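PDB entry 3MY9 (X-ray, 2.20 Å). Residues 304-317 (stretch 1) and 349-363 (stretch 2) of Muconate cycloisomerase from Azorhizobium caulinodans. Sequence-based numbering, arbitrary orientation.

Stretch 1, residues 304-317: GGIALAAGTQLIAA
Stretch 2 349-363: HVIVPDGPGLGISIS

A helix packs well against an irregular segment when its small residues admit the partner's backbone and one polar side chain bonds to carbonyls there. Residues 304–317 and 349–363 of this muconate cycloisomerase illustrate the principle, burying 594 Å² between them.

The first stretch is a helix from Gly305 to Ala316, with Gly304 as N-cap and Ala317 leaving helical angles (phi/psi -103/7). The second begins as a strand, 349–351, then runs extended through Pro353, makes a type II' turn from Pro356 to Gly359, and extends again toward Ser363. Register is set by Thr312 CA lying 6.0 Å from Val352 CA and Ala309 CA 5.8 Å from Leu358 CA, so the second stretch meets the C-terminal half of the helix first and finishes near its start. Gly357 (60/-135) takes the first inner position of the turn, where positive phi favours glycine; Gly359 (82/31) ends it, also with positive phi, and a CB there would clash with Asp354 O. Gly359 N closes the turn with a weak bond to Pro356 O.

Near the helix start the contact is aliphatic. Ile306 (m, t) places CD1 3.3 Å from CD1 of Ile362 (m, t), a tight contact, and Ile306 CG1 lies 3.8 Å from Ile360 CD1. Ile360 adopts p, t, and its CG2 rests 3.6 Å from Ala309 CB. The CA-to-CB bond of Ala309 points toward the second stretch, and Ala309 CB lies 3.9 Å from Leu358 O. Leu358 starts sideways, but m, t brings its end nearer, with CD2 3.6 Å from Ala310 CA.

Thr312, one helical turn beyond Leu308, takes chi1 m. Thr312 OG1 donates to Leu308 O at 2.9 Å, satisfying the hydroxyl within the helix, while Thr312 CG2 faces apolar partners: 3.5 Å to Val352 CG2 and 3.7 Å to Pro353 CD. Val352 is t, and its CG1 lies 3.8 Å from Ala316 CB, a further turn along.

Gln313 supplies the polar link. Its CA-to-CB bond points sideways, yet chi1 and chi2 both m, with chi3 -18°, carry the amide to the second stretch. Gln313 NE2 donates to Leu358 O at 3.0 Å, with a bent N-H...O angle of 132°, and also to a water 2.8 Å from Gln313 NE2. The water donates in turn to Pro353 O and Gly355 O, each 2.6 Å from its oxygen. One amide NE2 thus reaches Leu358 O in the turn directly and, through the water, Pro353 O and Gly355 O just ahead of it, while Gln313 OE1 is bonded elsewhere in the structure.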

ATOM      1  N   GLY A 304     -25.285 -28.279 -26.495  1.00 65.44           N
ATOM      2  CA  GLY A 304     -26.693 -28.096 -26.791  1.00 66.18           C
ATOM      3  C   GLY A 304     -26.839 -26.925 -27.744  1.00 64.55           C
ATOM      4  O   GLY A 304     -26.345 -25.829 -27.479  1.00 62.03           O
ATOM      5  N   GLY A 305     -27.522 -27.166 -28.855  1.00 65.64           N
ATOM      6  CA  GLY A 305     -27.456 -26.272 -29.999  1.00 64.39           C
ATOM      7  C   GLY A 305     -27.912 -24.857 -29.723  1.00 62.60           C
ATOM      8  O   GLY A 305     -27.393 -23.919 -30.319  1.00 61.06           O
ATOM      9  N   ILE A 306     -28.877 -24.712 -28.818  1.00 62.74           N
ATOM     10  CA  ILE A 306     -29.481 -23.419 -28.529  1.00 61.56           C
ATOM     11  C   ILE A 306     -28.532 -22.566 -27.705  1.00 58.79           C
ATOM     12  O   ILE A 306     -28.316 -21.397 -28.017  1.00 58.33           O
ATOM     13  CB  ILE A 306     -30.836 -23.568 -27.803  1.00 62.95           C
ATOM     14  CG1 ILE A 306     -31.800 -24.396 -28.642  1.00 65.46           C
ATOM     15  CG2 ILE A 306     -31.444 -22.192 -27.535  1.00 62.72           C
ATOM     16  CD1 ILE A 306     -33.092 -24.737 -27.936  1.00 67.86           C
ATOM     17  N   ALA A 307     -27.960 -23.150 -26.657  1.00 57.57           N
ATOM     18  CA  ALA A 307     -26.980 -22.452 -25.828  1.00 54.58           C
ATOM     19  C   ALA A 307     -25.676 -22.177 -26.588  1.00 52.18           C
ATOM     20  O   ALA A 307     -24.997 -21.160 -26.354  1.00 49.95           O
ATOM     21  CB  ALA A 307     -26.682 -23.274 -24.572  1.00 55.27           C
ATOM     22  N   LEU A 308     -25.310 -23.104 -27.461  1.00 51.09           N
ATOM     23  CA  LEU A 308     -24.122 -22.947 -28.281  1.00 49.65           C
ATOM     24  C   LEU A 308     -24.303 -21.826 -29.291  1.00 48.25           C
ATOM     25  O   LEU A 308     -23.382 -21.081 -29.548  1.00 47.79           O
ATOM     26  CB  LEU A 308     -23.821 -24.241 -29.019  1.00 50.94           C
ATOM     27  CG  LEU A 308     -22.617 -24.229 -29.956  1.00 50.17           C
ATOM     28  CD1 LEU A 308     -21.367 -23.804 -29.217  1.00 50.09           C
ATOM     29  CD2 LEU A 308     -22.469 -25.621 -30.543  1.00 51.42           C
ATOM     30  N   ALA A 309     -25.487 -21.708 -29.869  1.00 49.25           N
ATOM     31  CA  ALA A 309     -25.773 -20.620 -30.823  1.00 48.76           C
ATOM     32  C   ALA A 309     -25.606 -19.279 -30.104  1.00 47.20           C
ATOM     33  O   ALA A 309     -24.978 -18.355 -30.606  1.00 45.76           O
ATOM     34  CB  ALA A 309     -27.200 -20.761 -31.402  1.00 49.49           C
ATOM     35  N   ALA A 310     -26.159 -19.197 -28.904  1.00 47.78           N
ATOM     36  CA  ALA A 310     -26.061 -17.982 -28.093  1.00 47.28           C
ATOM     37  C   ALA A 310     -24.593 -17.624 -27.819  1.00 45.41           C
ATOM     38  O   ALA A 310     -24.179 -16.477 -27.989  1.00 43.38           O
ATOM     39  CB  ALA A 310     -26.846 -18.143 -26.780  1.00 47.67           C
ATOM     40  N   GLY A 311     -23.809 -18.615 -27.432  1.00 45.63           N
ATOM     41  CA  GLY A 311     -22.409 -18.368 -27.110  1.00 44.87           C
ATOM     42  C   GLY A 311     -21.602 -17.935 -28.329  1.00 44.45           C
ATOM     43  O   GLY A 311     -20.757 -17.056 -28.245  1.00 44.28           O
ATOM     44  N   THR A 312     -21.888 -18.546 -29.467  1.00 44.98           N
ATOM     45  CA  THR A 312     -21.205 -18.232 -30.711  1.00 45.13           C
ATOM     46  C   THR A 312     -21.515 -16.806 -31.201  1.00 44.63           C
ATOM     47  O   THR A 312     -20.630 -16.098 -31.666  1.00 43.45           O
ATOM     48  CB  THR A 312     -21.606 -19.271 -31.777  1.00 47.26           C
ATOM     49  OG1 THR A 312     -21.126 -20.559 -31.364  1.00 48.45           O
ATOM     50  CG2 THR A 312     -20.998 -18.931 -33.092  1.00 48.82           C
ATOM     51  N   GLN A 313     -22.774 -16.393 -31.086  1.00 45.19           N
ATOM     52  CA  GLN A 313     -23.191 -15.003 -31.394  1.00 44.92           C
ATOM     53  C   GLN A 313     -22.510 -13.985 -30.487  1.00 43.50           C
ATOM     54  O   GLN A 313     -22.000 -12.944 -30.941  1.00 42.85           O
ATOM     55  CB  GLN A 313     -24.714 -14.847 -31.245  1.00 45.41           C
ATOM     56  CG  GLN A 313     -25.540 -15.723 -32.167  1.00 47.29           C
ATOM     57  CD  GLN A 313     -25.607 -15.212 -33.584  1.00 49.35           C
ATOM     58  OE1 GLN A 313     -25.335 -14.049 -33.855  1.00 48.52           O
ATOM     59  NE2 GLN A 313     -25.987 -16.093 -34.510  1.00 50.31           N
ATOM     60  N   LEU A 314     -22.518 -14.270 -29.187  1.00 42.82           N
ATOM     61  CA  LEU A 314     -21.810 -13.423 -28.237  1.00 41.45           C
ATOM     62  C   LEU A 314     -20.352 -13.240 -28.652  1.00 40.56           C
ATOM     63  O   LEU A 314     -19.858 -12.115 -28.748  1.00 40.33           O
ATOM     64  CB  LEU A 314     -21.865 -13.992 -26.816  1.00 41.13           C
ATOM     65  CG  LEU A 314     -20.891 -13.228 -25.889  1.00 42.46           C
ATOM     66  CD1 LEU A 314     -21.544 -11.893 -25.515  1.00 42.45           C
ATOM     67  CD2 LEU A 314     -20.481 -14.046 -24.701  1.00 42.15           C
ATOM     68  N   ILE A 315     -19.654 -14.341 -28.882  1.00 40.39           N
ATOM     69  CA  ILE A 315     -18.239 -14.250 -29.158  1.00 38.95           C
ATOM     70  C   ILE A 315     -18.018 -13.556 -30.494  1.00 39.47           C
ATOM     71  O   ILE A 315     -17.108 -12.752 -30.632  1.00 39.41           O
ATOM     72  CB  ILE A 315     -17.553 -15.615 -29.114  1.00 38.88           C
ATOM     73  CG1 ILE A 315     -17.594 -16.193 -27.685  1.00 39.34           C
ATOM     74  CG2 ILE A 315     -16.100 -15.507 -29.599  1.00 36.05           C
ATOM     75  CD1 ILE A 315     -17.141 -17.679 -27.615  1.00 39.09           C
ATOM     76  N   ALA A 316     -18.897 -13.815 -31.456  1.00 40.82           N
ATOM     77  CA  ALA A 316     -18.845 -13.165 -32.753  1.00 40.89           C
ATOM     78  C   ALA A 316     -18.861 -11.628 -32.641  1.00 40.63           C
ATOM     79  O   ALA A 316     -18.251 -10.931 -33.467  1.00 40.55           O
ATOM     80  CB  ALA A 316     -20.010 -13.651 -33.604  1.00 42.60           C
ATOM     81  N   ALA A 317     -19.567 -11.128 -31.628  1.00 39.79           N
ATOM     82  CA  ALA A 317     -19.817  -9.684 -31.433  1.00 40.29           C
ATOM     83  C   ALA A 317     -18.952  -9.058 -30.335  1.00 39.00           C
ATOM     84  O   ALA A 317     -19.170  -7.895 -29.961  1.00 39.37           O
ATOM     85  CB  ALA A 317     -21.298  -9.474 -31.079  1.00 39.46           C
ATOM     86  N   HIS A 349     -12.172 -24.373 -36.217  1.00 51.43           N
ATOM     87  CA  HIS A 349     -12.978 -23.206 -35.870  1.00 50.23           C
ATOM     88  C   HIS A 349     -14.458 -23.491 -35.973  1.00 51.10           C
ATOM     89  O   HIS A 349     -14.882 -24.239 -36.843  1.00 52.59           O
ATOM     90  CB  HIS A 349     -12.607 -21.990 -36.730  1.00 50.09           C
ATOM     91  CG  HIS A 349     -12.705 -22.226 -38.206  1.00 53.59           C
ATOM     92  ND1 HIS A 349     -11.599 -22.431 -39.004  1.00 55.75           N
ATOM     93  CD2 HIS A 349     -13.778 -22.280 -39.033  1.00 56.29           C
ATOM     94  CE1 HIS A 349     -11.986 -22.606 -40.256  1.00 58.20           C
ATOM     95  NE2 HIS A 349     -13.304 -22.526 -40.298  1.00 58.58           N
ATOM     96  N   VAL A 350     -15.238 -22.880 -35.084  1.00 49.60           N
ATOM     97  CA  VAL A 350     -16.692 -22.915 -35.185  1.00 50.73           C
ATOM     98  C   VAL A 350     -17.150 -21.896 -36.236  1.00 50.91           C
ATOM     99  O   VAL A 350     -16.620 -20.791 -36.298  1.00 50.24           O
ATOM    100  CB  VAL A 350     -17.352 -22.537 -33.820  1.00 49.58           C
ATOM    101  CG1 VAL A 350     -18.856 -22.410 -33.965  1.00 49.08           C
ATOM    102  CG2 VAL A 350     -17.009 -23.557 -32.763  1.00 49.67           C
ATOM    103  N   ILE A 351     -18.132 -22.259 -37.054  1.00 52.82           N
ATOM    104  CA  ILE A 351     -18.680 -21.339 -38.057  1.00 52.83           C
ATOM    105  C   ILE A 351     -19.841 -20.651 -37.385  1.00 51.75           C
ATOM    106  O   ILE A 351     -20.717 -21.330 -36.835  1.00 50.37           O
ATOM    107  CB  ILE A 351     -19.147 -22.059 -39.307  1.00 55.57           C
ATOM    108  CG1 ILE A 351     -18.077 -23.036 -39.780  1.00 58.27           C
ATOM    109  CG2 ILE A 351     -19.477 -21.040 -40.430  1.00 54.49           C
ATOM    110  CD1 ILE A 351     -16.802 -22.355 -40.146  1.00 60.87           C
ATOM    111  N   VAL A 352     -19.807 -19.317 -37.340  1.00 51.33           N
ATOM    112  CA  VAL A 352     -20.867 -18.570 -36.661  1.00 51.29           C
ATOM    113  C   VAL A 352     -22.082 -18.645 -37.570  1.00 54.37           C
ATOM    114  O   VAL A 352     -22.023 -18.187 -38.718  1.00 55.75           O
ATOM    115  CB  VAL A 352     -20.474 -17.089 -36.332  1.00 50.18           C
ATOM    116  CG1 VAL A 352     -21.637 -16.353 -35.675  1.00 48.75           C
ATOM    117  CG2 VAL A 352     -19.266 -17.031 -35.402  1.00 48.41           C
ATOM    118  N   PRO A 353     -23.171 -19.283 -37.094  1.00 56.30           N
ATOM    119  CA  PRO A 353     -24.323 -19.502 -37.947  1.00 58.99           C
ATOM    120  C   PRO A 353     -24.881 -18.186 -38.445  1.00 59.00           C
ATOM    121  O   PRO A 353     -24.940 -17.216 -37.697  1.00 58.12           O
ATOM    122  CB  PRO A 353     -25.343 -20.146 -37.002  1.00 59.40           C
ATOM    123  CG  PRO A 353     -24.977 -19.597 -35.669  1.00 57.82           C
ATOM    124  CD  PRO A 353     -23.482 -19.609 -35.694  1.00 55.82           C
ATOM    125  N   ASP A 354     -25.278 -18.176 -39.703  1.00 60.54           N
ATOM    126  CA  ASP A 354     -25.847 -17.015 -40.347  1.00 60.97           C
ATOM    127  C   ASP A 354     -27.359 -16.997 -40.086  1.00 61.11           C
ATOM    128  O   ASP A 354     -27.960 -18.020 -39.685  1.00 61.52           O
ATOM    129  CB  ASP A 354     -25.559 -17.086 -41.867  1.00 63.05           C
ATOM    130  CG  ASP A 354     -24.045 -17.088 -42.191  1.00 64.30           C
ATOM    131  OD1 ASP A 354     -23.224 -16.615 -41.356  1.00 64.16           O
ATOM    132  OD2 ASP A 354     -23.681 -17.572 -43.281  1.00 67.23           O
ATOM    133  N   GLY A 355     -27.975 -15.843 -40.305  1.00 60.00           N
ATOM    134  CA  GLY A 355     -29.424 -15.756 -40.233  1.00 60.78           C
ATOM    135  C   GLY A 355     -29.924 -15.012 -39.026  1.00 58.89           C
ATOM    136  O   GLY A 355     -29.178 -14.799 -38.074  1.00 57.15           O
ATOM    137  N   PRO A 356     -31.198 -14.612 -39.052  1.00 59.30           N
ATOM    138  CA  PRO A 356     -31.736 -13.765 -37.988  1.00 57.83           C
ATOM    139  C   PRO A 356     -31.789 -14.446 -36.629  1.00 56.84           C
ATOM    140  O   PRO A 356     -31.767 -15.678 -36.545  1.00 56.50           O
ATOM    141  CB  PRO A 356     -33.153 -13.443 -38.468  1.00 59.05           C
ATOM    142  CG  PRO A 356     -33.481 -14.465 -39.475  1.00 62.03           C
ATOM    143  CD  PRO A 356     -32.186 -14.874 -40.105  1.00 61.57           C
ATOM    144  N   GLY A 357     -31.880 -13.638 -35.573  1.00 55.45           N
ATOM    145  CA  GLY A 357     -31.945 -14.162 -34.225  1.00 55.03           C
ATOM    146  C   GLY A 357     -30.711 -14.976 -33.910  1.00 54.52           C
ATOM    147  O   GLY A 357     -29.592 -14.565 -34.233  1.00 52.63           O
ATOM    148  N   LEU A 358     -30.918 -16.146 -33.306  1.00 55.65           N
ATOM    149  CA  LEU A 358     -29.808 -17.048 -32.978  1.00 55.35           C
ATOM    150  C   LEU A 358     -29.233 -17.722 -34.234  1.00 56.75           C
ATOM    151  O   LEU A 358     -28.087 -18.158 -34.230  1.00 55.55           O
ATOM    152  CB  LEU A 358     -30.241 -18.099 -31.957  1.00 55.55           C
ATOM    153  CG  LEU A 358     -30.470 -17.575 -30.537  1.00 55.02           C
ATOM    154  CD1 LEU A 358     -31.315 -18.542 -29.719  1.00 54.92           C
ATOM    155  CD2 LEU A 358     -29.144 -17.275 -29.850  1.00 51.69           C
ATOM    156  N   GLY A 359     -30.030 -17.784 -35.298  1.00 59.38           N
ATOM    157  CA  GLY A 359     -29.639 -18.428 -36.549  1.00 61.57           C
ATOM    158  C   GLY A 359     -29.809 -19.947 -36.550  1.00 63.98           C
ATOM    159  O   GLY A 359     -29.061 -20.636 -37.216  1.00 64.46           O
ATOM    160  N   ILE A 360     -30.796 -20.448 -35.805  1.00 66.27           N
ATOM    161  CA  ILE A 360     -31.094 -21.888 -35.682  1.00 68.74           C
ATOM    162  C   ILE A 360     -32.603 -22.071 -35.824  1.00 71.86           C
ATOM    163  O   ILE A 360     -33.360 -21.119 -35.642  1.00 71.53           O
ATOM    164  CB  ILE A 360     -30.641 -22.453 -34.298  1.00 68.41           C
ATOM    165  CG1 ILE A 360     -31.508 -21.903 -33.155  1.00 68.23           C
ATOM    166  CG2 ILE A 360     -29.193 -22.105 -34.015  1.00 65.60           C
ATOM    167  CD1 ILE A 360     -31.076 -22.370 -31.787  1.00 67.11           C
ATOM    168  N   SER A 361     -33.046 -23.280 -36.161  1.00 75.08           N
ATOM    169  CA  SER A 361     -34.473 -23.574 -36.220  1.00 78.10           C
ATOM    170  C   SER A 361     -34.824 -24.836 -35.443  1.00 80.03           C
ATOM    171  O   SER A 361     -34.046 -25.786 -35.409  1.00 79.92           O
ATOM    172  CB  SER A 361     -34.933 -23.701 -37.671  1.00 79.93           C
ATOM    173  OG  SER A 361     -33.905 -24.266 -38.463  1.00 82.31           O
ATOM    174  N   ILE A 362     -36.007 -24.822 -34.830  1.00 82.05           N
ATOM    175  CA  ILE A 362     -36.520 -25.946 -34.054  1.00 84.60           C
ATOM    176  C   ILE A 362     -37.998 -26.161 -34.331  1.00 87.67           C
ATOM    177  O   ILE A 362     -38.816 -25.304 -34.003  1.00 87.43           O
ATOM    178  CB  ILE A 362     -36.391 -25.704 -32.551  1.00 83.51           C
ATOM    179  CG1 ILE A 362     -34.918 -25.587 -32.154  1.00 81.34           C
ATOM    180  CG2 ILE A 362     -37.104 -26.830 -31.784  1.00 85.73           C
ATOM    181  CD1 ILE A 362     -34.707 -25.291 -30.705  1.00 80.32           C
ATOM    182  N   SER A 363     -38.329 -27.309 -34.924  1.00 91.24           N
ATOM    183  CA  SER A 363     -39.725 -27.693 -35.195  1.00 94.62           C
ATOM    184  C   SER A 363     -40.258 -28.633 -34.108  1.00 97.05           C
ATOM    185  O   SER A 363     -39.487 -29.136 -33.277  1.00 96.36           O
ATOM    186  CB  SER A 363     -39.836 -28.371 -36.569  1.00 96.66           C
ATOM    187  OG  SER A 363     -39.048 -29.555 -36.646  1.00 97.67           O
TER
HETATM  188  O   HOH W   1     -26.865 -15.504 -37.091  1.00 27.75           O